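Local coordinates for protein apoptosis regulator ced-9 (Caenorhabditis elegans, PDB 1OHU) that sequesters the cell-death activator CED-4, restraining programmed cell death until EGL-1 binds CED-9 and frees CED-4, at residues G15-Y20 and Y134-I139. The protein carries 3 engineered substitutions. Residues are numbered along the deposited sequence; the frame is centred on the assembly and turned at random.
Sequences GFVVDY and YTSLFI
Val17 faces Thr135 and Ser136 across a buried seam, and its two methyls share them unequally. Carbon-on-carbon packing comes first: CG1 of Val17 lies 4.1 Å from both CB and CG2 of Thr135, as the two beta-branched side chains cross at a slant. In the valine CG1 is anti to the backbone N (chi1 -173°), which lets this methyl span Thr135 and the Ser136 hydroxyl, while CG2 meets Ser136 alone. The threonine answers with its methyl, while its OG1 is hydrogen-bonded to the carbonyl O of Leu131 one turn back.

The second kind of contact is methyl against hydroxyl. Ser136 OG sits 3.3 Å from Val17 CG2, 3.5 Å from Val17 CB and 3.8 Å from Val17 CG1. With chi1 at -57° this oxygen lies beside its own backbone N, where it bonds to the carbonyl O of Phe132. Small side chains let the backbones come near, Val17 CA to Ser136 CA being 6.4 Å. Cutting the valine back to an alanine here is likely to open a gap beside Thr135 CB and CG2 and leave the Ser136 hydroxyl with CB alone for company.

The same serine also touches Ile13 and Glu14, Ile139 touches Ile13, and Thr135 touches Phe21. The contact therefore belongs to a longer face by which helix 13-27, carrying the predicted BH4 motif, packs on helix 128-144 of the Bcl-2 fold. Its chemistry implies apolar docking: both hydroxyls have hydrogen-bond partners in their own helix, and OG of Ser136 meets the valine by van der Waals contact only.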
loop_
_atom_site.group_PDB
_atom_site.type_symbol
_atom_site.label_atom_id
_atom_site.label_comp_id
_atom_site.label_asym_id
_atom_site.label_seq_id
_atom_site.Cartn_x
_atom_site.Cartn_y
_atom_site.Cartn_z
ATOM N N GLY A 15 6.147 7.338 -3.874
ATOM C CA GLY A 15 6.937 7.378 -2.659
ATOM C C GLY A 15 6.358 6.511 -1.559
ATOM O O GLY A 15 7.097 5.833 -0.849
ATOM N N PHE A 16 5.037 6.529 -1.410
ATOM C CA PHE A 16 4.396 5.717 -0.378
ATOM C C PHE A 16 4.479 4.235 -0.732
ATOM O O PHE A 16 4.788 3.395 0.118
ATOM C CB PHE A 16 2.918 6.099 -0.214
ATOM C CG PHE A 16 2.698 7.470 0.362
ATOM C CD1 PHE A 16 2.865 8.607 -0.425
ATOM C CD2 PHE A 16 2.319 7.625 1.694
ATOM C CE1 PHE A 16 2.659 9.879 0.107
ATOM C CE2 PHE A 16 2.110 8.891 2.236
ATOM C CZ PHE A 16 2.279 10.021 1.441
ATOM N N VAL A 17 4.198 3.916 -1.990
ATOM C CA VAL A 17 4.221 2.528 -2.432
ATOM C C VAL A 17 5.617 1.929 -2.281
ATOM O O VAL A 17 5.769 0.838 -1.738
ATOM C CB VAL A 17 3.755 2.399 -3.891
ATOM C CG1 VAL A 17 3.633 0.929 -4.261
ATOM C CG2 VAL A 17 2.420 3.105 -4.081
ATOM N N VAL A 18 6.634 2.643 -2.752
ATOM C CA VAL A 18 8.006 2.169 -2.642
ATOM C C VAL A 18 8.446 2.013 -1.195
ATOM O O VAL A 18 9.001 0.982 -0.816
ATOM C CB VAL A 18 9.000 3.128 -3.318
ATOM C CG1 VAL A 18 10.433 2.716 -2.981
ATOM C CG2 VAL A 18 8.792 3.106 -4.810
ATOM N N ASP A 19 8.208 3.043 -0.389
ATOM C CA ASP A 19 8.608 2.989 1.006
ATOM C C ASP A 19 7.888 1.897 1.766
ATOM O O ASP A 19 8.466 1.272 2.655
ATOM C CB ASP A 19 8.355 4.329 1.697
ATOM C CG ASP A 19 8.815 4.321 3.144
ATOM O OD1 ASP A 19 7.997 4.011 4.038
ATOM O OD2 ASP A 19 10.009 4.600 3.384
ATOM N N TYR A 20 6.621 1.669 1.438
ATOM C CA TYR A 20 5.882 0.642 2.152
ATOM C C TYR A 20 6.320 -0.753 1.697
ATOM O O TYR A 20 6.507 -1.652 2.523
ATOM C CB TYR A 20 4.374 0.798 1.963
ATOM C CG TYR A 20 3.617 -0.140 2.881
ATOM C CD1 TYR A 20 3.518 0.125 4.244
ATOM C CD2 TYR A 20 3.095 -1.341 2.406
ATOM C CE1 TYR A 20 2.927 -0.786 5.118
ATOM C CE2 TYR A 20 2.502 -2.259 3.268
ATOM C CZ TYR A 20 2.427 -1.975 4.627
ATOM O OH TYR A 20 1.892 -2.892 5.495
ATOM N N TYR A 134 1.260 -1.001 -10.735
ATOM C CA TYR A 134 -0.190 -1.163 -10.731
ATOM C C TYR A 134 -0.765 -0.425 -9.525
ATOM O O TYR A 134 -1.687 0.377 -9.653
ATOM C CB TYR A 134 -0.572 -2.641 -10.621
ATOM C CG TYR A 134 -0.158 -3.507 -11.784
ATOM C CD1 TYR A 134 -0.199 -4.893 -11.681
ATOM C CD2 TYR A 134 0.250 -2.945 -13.002
ATOM C CE1 TYR A 134 0.155 -5.709 -12.755
ATOM C CE2 TYR A 134 0.606 -3.751 -14.086
ATOM C CZ TYR A 134 0.557 -5.134 -13.956
ATOM O OH TYR A 134 0.913 -5.951 -15.013
ATOM N N THR A 135 -0.203 -0.701 -8.352
ATOM C CA THR A 135 -0.671 -0.084 -7.113
ATOM C C THR A 135 -0.625 1.444 -7.189
ATOM O O THR A 135 -1.606 2.121 -6.888
ATOM C CB THR A 135 0.170 -0.580 -5.905
ATOM O OG1 THR A 135 0.110 -2.016 -5.835
ATOM C CG2 THR A 135 -0.376 -0.002 -4.601
ATOM N N SER A 136 0.511 1.980 -7.617
ATOM C CA SER A 136 0.695 3.427 -7.736
ATOM C C SER A 136 -0.275 4.055 -8.739
ATOM O O SER A 136 -0.852 5.109 -8.491
ATOM C CB SER A 136 2.128 3.737 -8.175
ATOM O OG SER A 136 3.080 3.182 -7.284
ATOM N N LEU A 137 -0.435 3.400 -9.877
ATOM C CA LEU A 137 -1.315 3.887 -10.927
ATOM C C LEU A 137 -2.784 3.840 -10.492
ATOM O O LEU A 137 -3.514 4.820 -10.623
ATOM C CB LEU A 137 -1.098 3.041 -12.187
ATOM C CG LEU A 137 -1.738 3.440 -13.515
ATOM C CD1 LEU A 137 -1.155 2.578 -14.632
ATOM C CD2 LEU A 137 -3.246 3.273 -13.430
ATOM N N PHE A 138 -3.211 2.699 -9.973
ATOM C CA PHE A 138 -4.590 2.537 -9.534
ATOM C C PHE A 138 -4.984 3.631 -8.545
ATOM O O PHE A 138 -6.054 4.227 -8.663
ATOM C CB PHE A 138 -4.765 1.152 -8.900
ATOM C CG PHE A 138 -6.192 0.774 -8.631
ATOM C CD1 PHE A 138 -6.825 1.174 -7.458
ATOM C CD2 PHE A 138 -6.898 -0.005 -9.540
ATOM C CE1 PHE A 138 -8.140 0.798 -7.191
ATOM C CE2 PHE A 138 -8.211 -0.388 -9.285
ATOM C CZ PHE A 138 -8.837 0.012 -8.109
ATOM N N ILE A 139 -4.102 3.903 -7.589
ATOM C CA ILE A 139 -4.340 4.912 -6.562
ATOM C C ILE A 139 -4.282 6.336 -7.093
ATOM O O ILE A 139 -5.040 7.198 -6.647
ATOM C CB ILE A 139 -3.323 4.774 -5.407
ATOM C CG1 ILE A 139 -3.460 3.392 -4.760
ATOM C CG2 ILE A 139 -3.563 5.855 -4.368
ATOM C CD1 ILE A 139 -2.574 3.190 -3.549
#